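Local coordinates for protein GH62 arabinofuranosidase (Podospora anserina, PDB 4N4B) that probably releases terminal alpha-L-arabinofuranosyl units from arabinose-decorated xylan as a secreted, calcium-binding five-bladed beta-propeller hydrolase, at residues M207-C219 with L230-R244. Numbering follows the deposited sequence.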
# COMPACT_ATOMS: atom_id res chain seq x y z
N MET A 207 12.56 8.57 7.92
CA MET A 207 12.32 9.91 7.40
C MET A 207 11.29 10.54 8.32
O MET A 207 10.48 9.84 9.00
CB MET A 207 11.82 9.84 5.93
CG MET A 207 11.73 11.14 5.22
SD MET A 207 10.95 10.99 3.63
CE MET A 207 12.39 10.44 2.73
N GLN A 208 11.36 11.87 8.42
CA GLN A 208 10.49 12.62 9.27
C GLN A 208 10.14 13.96 8.66
O GLN A 208 10.94 14.54 8.00
CB GLN A 208 11.32 12.91 10.59
CG GLN A 208 10.68 13.70 11.66
CD GLN A 208 11.49 13.58 12.95
OE1 GLN A 208 12.72 13.75 12.92
NE2 GLN A 208 10.87 13.05 13.96
N ASP A 209 8.92 14.39 8.84
CA ASP A 209 8.39 15.67 8.27
C ASP A 209 7.26 16.04 9.11
O ASP A 209 6.84 15.35 10.04
CB ASP A 209 8.01 15.47 6.81
CG ASP A 209 8.21 16.64 5.92
OD1 ASP A 209 8.14 17.76 6.41
OD2 ASP A 209 8.43 16.41 4.71
N ASN A 210 6.60 17.17 8.85
CA ASN A 210 5.35 17.45 9.43
C ASN A 210 4.31 16.42 9.02
O ASN A 210 4.45 15.90 7.91
CB ASN A 210 4.82 18.90 9.18
CG ASN A 210 4.59 19.17 7.75
OD1 ASN A 210 3.40 19.25 7.32
ND2 ASN A 210 5.59 19.33 7.02
N ARG A 211 3.36 16.15 9.87
CA ARG A 211 2.43 14.99 9.67
C ARG A 211 1.78 15.07 8.34
O ARG A 211 1.75 14.02 7.66
CB ARG A 211 1.37 14.98 10.74
CG ARG A 211 0.06 14.15 10.61
CD ARG A 211 -1.00 14.83 11.51
NE ARG A 211 -2.27 14.17 11.73
CZ ARG A 211 -3.40 14.41 11.05
NH1 ARG A 211 -3.46 15.23 10.00
NH2 ARG A 211 -4.48 13.77 11.38
N ASN A 212 1.28 16.16 7.87
CA ASN A 212 0.62 16.19 6.58
C ASN A 212 1.49 15.97 5.42
O ASN A 212 0.97 15.58 4.35
CB ASN A 212 -0.17 17.44 6.35
CG ASN A 212 -1.42 17.54 7.23
OD1 ASN A 212 -2.27 18.49 6.97
ND2 ASN A 212 -1.61 16.79 8.17
N ASP A 213 2.78 16.20 5.53
CA ASP A 213 3.68 15.99 4.44
C ASP A 213 4.28 14.53 4.36
O ASP A 213 4.96 14.24 3.39
CB ASP A 213 4.84 17.06 4.48
CG ASP A 213 4.39 18.39 3.96
OD1 ASP A 213 3.29 18.49 3.39
OD2 ASP A 213 5.13 19.39 4.23
N LEU A 214 4.10 13.74 5.39
CA LEU A 214 4.66 12.42 5.40
C LEU A 214 3.73 11.53 6.22
O LEU A 214 4.04 11.02 7.28
CB LEU A 214 6.08 12.43 5.97
CG LEU A 214 6.86 11.18 5.67
CD1 LEU A 214 7.39 11.23 4.26
CD2 LEU A 214 8.03 11.06 6.65
N PHE A 215 2.53 11.37 5.71
CA PHE A 215 1.45 10.94 6.56
C PHE A 215 1.33 9.41 6.77
O PHE A 215 1.40 8.91 7.87
CB PHE A 215 0.08 11.57 6.10
CG PHE A 215 -1.06 11.41 7.04
CD1 PHE A 215 -0.95 11.89 8.32
CD2 PHE A 215 -2.22 10.82 6.68
CE1 PHE A 215 -1.99 11.73 9.22
CE2 PHE A 215 -3.27 10.70 7.54
CZ PHE A 215 -3.19 11.16 8.83
N GLU A 216 1.14 8.70 5.65
CA GLU A 216 0.89 7.23 5.73
C GLU A 216 1.06 6.69 4.36
O GLU A 216 1.54 7.25 3.43
CB GLU A 216 -0.45 6.96 6.40
CG GLU A 216 -1.63 7.31 5.59
CD GLU A 216 -2.95 7.32 6.33
OE1 GLU A 216 -3.03 7.02 7.53
OE2 GLU A 216 -3.99 7.58 5.68
N ALA A 217 0.72 5.38 4.29
CA ALA A 217 0.59 4.62 3.01
C ALA A 217 1.87 4.52 2.23
O ALA A 217 1.94 4.76 1.03
CB ALA A 217 -0.54 5.21 2.22
N ALA A 218 2.98 4.25 2.92
CA ALA A 218 4.27 4.10 2.23
C ALA A 218 4.26 2.91 1.29
O ALA A 218 3.65 1.86 1.57
CB ALA A 218 5.38 4.01 3.23
N CYS A 219 4.99 3.08 0.19
CA CYS A 219 5.45 2.00 -0.68
C CYS A 219 6.96 2.10 -0.89
O CYS A 219 7.44 3.22 -1.06
CB CYS A 219 4.82 1.98 -2.07
SG CYS A 219 3.00 2.03 -2.17
N LEU A 230 10.61 5.31 -3.09
CA LEU A 230 9.78 5.47 -1.91
C LEU A 230 8.67 6.40 -2.33
O LEU A 230 8.85 7.50 -2.84
CB LEU A 230 10.60 6.14 -0.77
CG LEU A 230 9.77 6.63 0.42
CD1 LEU A 230 9.20 5.49 1.19
CD2 LEU A 230 10.66 7.42 1.36
N LEU A 231 7.44 5.95 -2.05
CA LEU A 231 6.19 6.75 -2.15
C LEU A 231 5.55 6.86 -0.78
O LEU A 231 5.48 5.90 0.00
CB LEU A 231 5.17 5.98 -3.04
CG LEU A 231 5.67 5.55 -4.42
CD1 LEU A 231 4.56 4.80 -5.14
CD2 LEU A 231 6.22 6.68 -5.25
N VAL A 232 5.10 8.07 -0.44
CA VAL A 232 4.34 8.33 0.76
C VAL A 232 3.18 9.26 0.48
O VAL A 232 3.31 10.18 -0.29
CB VAL A 232 5.30 8.96 1.88
CG1 VAL A 232 4.49 9.07 3.16
CG2 VAL A 232 6.50 8.03 2.15
N GLU A 233 2.02 8.94 1.12
CA GLU A 233 0.83 9.77 0.97
C GLU A 233 0.94 10.98 1.91
O GLU A 233 1.36 10.87 3.06
CB GLU A 233 -0.38 8.90 1.28
CG GLU A 233 -1.71 9.62 1.00
CD GLU A 233 -2.94 8.81 1.24
OE1 GLU A 233 -2.86 7.56 1.30
OE2 GLU A 233 -4.04 9.43 1.39
N ALA A 234 0.44 12.08 1.36
CA ALA A 234 0.40 13.36 2.04
C ALA A 234 -0.99 13.99 1.93
O ALA A 234 -1.84 13.54 1.15
CB ALA A 234 1.46 14.24 1.42
N ILE A 235 -1.24 15.02 2.76
CA ILE A 235 -2.51 15.77 2.81
C ILE A 235 -2.17 17.16 2.33
O ILE A 235 -1.40 17.84 3.03
CB ILE A 235 -3.17 15.74 4.16
CG1 ILE A 235 -3.32 14.32 4.75
CG2 ILE A 235 -4.44 16.54 4.12
CD1 ILE A 235 -3.95 14.25 6.15
N GLY A 236 -2.67 17.62 1.21
CA GLY A 236 -2.27 18.89 0.62
C GLY A 236 -2.95 20.07 1.34
O GLY A 236 -3.82 19.90 2.15
N THR A 237 -2.45 21.24 0.94
CA THR A 237 -3.06 22.50 1.44
C THR A 237 -4.53 22.60 1.13
O THR A 237 -5.31 23.12 2.00
CB THR A 237 -2.30 23.68 0.85
OG1 THR A 237 -2.21 23.52 -0.57
CG2 THR A 237 -0.96 23.57 1.38
N ASP A 238 -5.00 22.00 0.04
CA ASP A 238 -6.42 21.89 -0.27
C ASP A 238 -7.18 20.82 0.47
O ASP A 238 -8.37 20.63 0.22
CB ASP A 238 -6.60 21.69 -1.76
CG ASP A 238 -5.87 20.42 -2.33
OD1 ASP A 238 -5.37 19.58 -1.57
OD2 ASP A 238 -5.89 20.33 -3.57
N GLY A 239 -6.48 20.03 1.31
CA GLY A 239 -7.16 19.02 2.06
C GLY A 239 -7.18 17.66 1.38
O GLY A 239 -7.63 16.72 2.01
N HIS A 240 -6.78 17.60 0.15
CA HIS A 240 -6.89 16.30 -0.60
C HIS A 240 -5.59 15.56 -0.57
O HIS A 240 -4.48 16.06 -0.45
CB HIS A 240 -7.24 16.62 -2.06
CG HIS A 240 -8.61 17.21 -2.19
ND1 HIS A 240 -8.86 18.49 -2.66
CD2 HIS A 240 -9.79 16.69 -1.83
CE1 HIS A 240 -10.15 18.71 -2.63
NE2 HIS A 240 -10.73 17.67 -2.09
N ARG A 241 -5.73 14.23 -0.63
CA ARG A 241 -4.61 13.30 -0.57
C ARG A 241 -3.82 13.30 -1.88
O ARG A 241 -4.38 13.48 -2.98
CB ARG A 241 -5.13 11.91 -0.30
CG ARG A 241 -5.98 11.74 0.95
CD ARG A 241 -5.29 12.31 2.17
NE ARG A 241 -6.04 12.03 3.39
CZ ARG A 241 -5.78 11.08 4.27
NH1 ARG A 241 -4.85 10.15 4.01
NH2 ARG A 241 -6.53 11.00 5.38
N TRP A 242 -2.52 13.11 -1.77
CA TRP A 242 -1.63 13.01 -2.89
C TRP A 242 -0.39 12.22 -2.49
O TRP A 242 -0.19 11.92 -1.31
CB TRP A 242 -1.24 14.40 -3.40
CG TRP A 242 -0.49 15.30 -2.49
CD1 TRP A 242 -0.94 15.79 -1.27
CD2 TRP A 242 0.87 15.69 -2.62
NE1 TRP A 242 0.05 16.59 -0.72
CE2 TRP A 242 1.16 16.55 -1.54
CE3 TRP A 242 1.85 15.49 -3.59
CZ2 TRP A 242 2.42 17.13 -1.37
CZ3 TRP A 242 3.07 16.14 -3.47
CH2 TRP A 242 3.34 16.95 -2.34
N PHE A 243 0.45 11.90 -3.47
CA PHE A 243 1.66 11.11 -3.26
C PHE A 243 2.92 11.95 -3.57
O PHE A 243 3.04 12.59 -4.63
CB PHE A 243 1.66 9.83 -4.11
CG PHE A 243 0.86 8.76 -3.46
CD1 PHE A 243 1.36 7.91 -2.47
CD2 PHE A 243 -0.49 8.65 -3.81
CE1 PHE A 243 0.51 6.94 -1.89
CE2 PHE A 243 -1.27 7.70 -3.20
CZ PHE A 243 -0.78 6.91 -2.21
N ARG A 244 3.88 11.73 -2.67
CA ARG A 244 5.26 12.23 -2.83
C ARG A 244 6.18 11.05 -3.03
O ARG A 244 5.92 9.93 -2.63
CB ARG A 244 5.62 12.87 -1.50
CG ARG A 244 4.74 13.99 -1.09
CD ARG A 244 5.17 14.70 0.19
NE ARG A 244 6.39 15.48 -0.05
CZ ARG A 244 7.27 15.77 0.88
NH1 ARG A 244 7.16 15.35 2.09
NH2 ARG A 244 8.34 16.48 0.52
O HOH W 1 1.15 17.97 1.88
O HOH W 2 -4.73 6.87 3.20
O HOH W 3 -6.14 8.51 6.93
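Strand 216-219 runs antiparallel to strand 230-235, their axes 4.6 Å apart at closest, as the first two strands of one four-stranded propeller blade; Met-207, from the outermost strand of the preceding blade, meets CD2 of Leu-230 tip to tip through its CE. A classic beta bulge interrupts the pairing where Phe-215 and Glu-216 both face Glu-233: the carbonyl O of Glu-233 accepts from N of Phe-215 at 2.9 Å and only weakly from N of Glu-216, while N of Glu-233 donates back to O of Glu-216. The register then slips by one residue before Cys-219 and Leu-231 pair through two backbone bonds.

Beside the bulge, Glu-216, Glu-233 and Arg-241 form a salt-bridge network. NH1 of Arg-241 lies 3.2 Å from OE2 of Glu-216 and 2.8 Å from OE2 of Glu-233, bridging the two carboxylates; OE2 of Glu-216 is almost exactly in the guanidinium plane, whereas NH1 stands above the plane of that carboxylate. A water donates to both acids. Glu-233 is further anchored by Ser-284 and the backbone N of His-285, a calcium ligand in a crystal structure of this protein; Glu-216 lies next to a bound Tris molecule, which may mark the active-site pocket.

The Phe-215 ring has NH1 of Arg-241 at its edge and CD1 of Ile-235 over one face, a CH-pi contact 3.9 Å from its centroid; on the other side of the sheet CD1 of Leu-214 packs on Val-232. Arg-244, bent at chi3 (70°), ties the connecting loop to the blade: its NH1 donates to OD2 of Asp-209 at 3.1 Å and to the carbonyl O of Asp-213 at 2.8 Å, which lies nearly in the guanidinium plane.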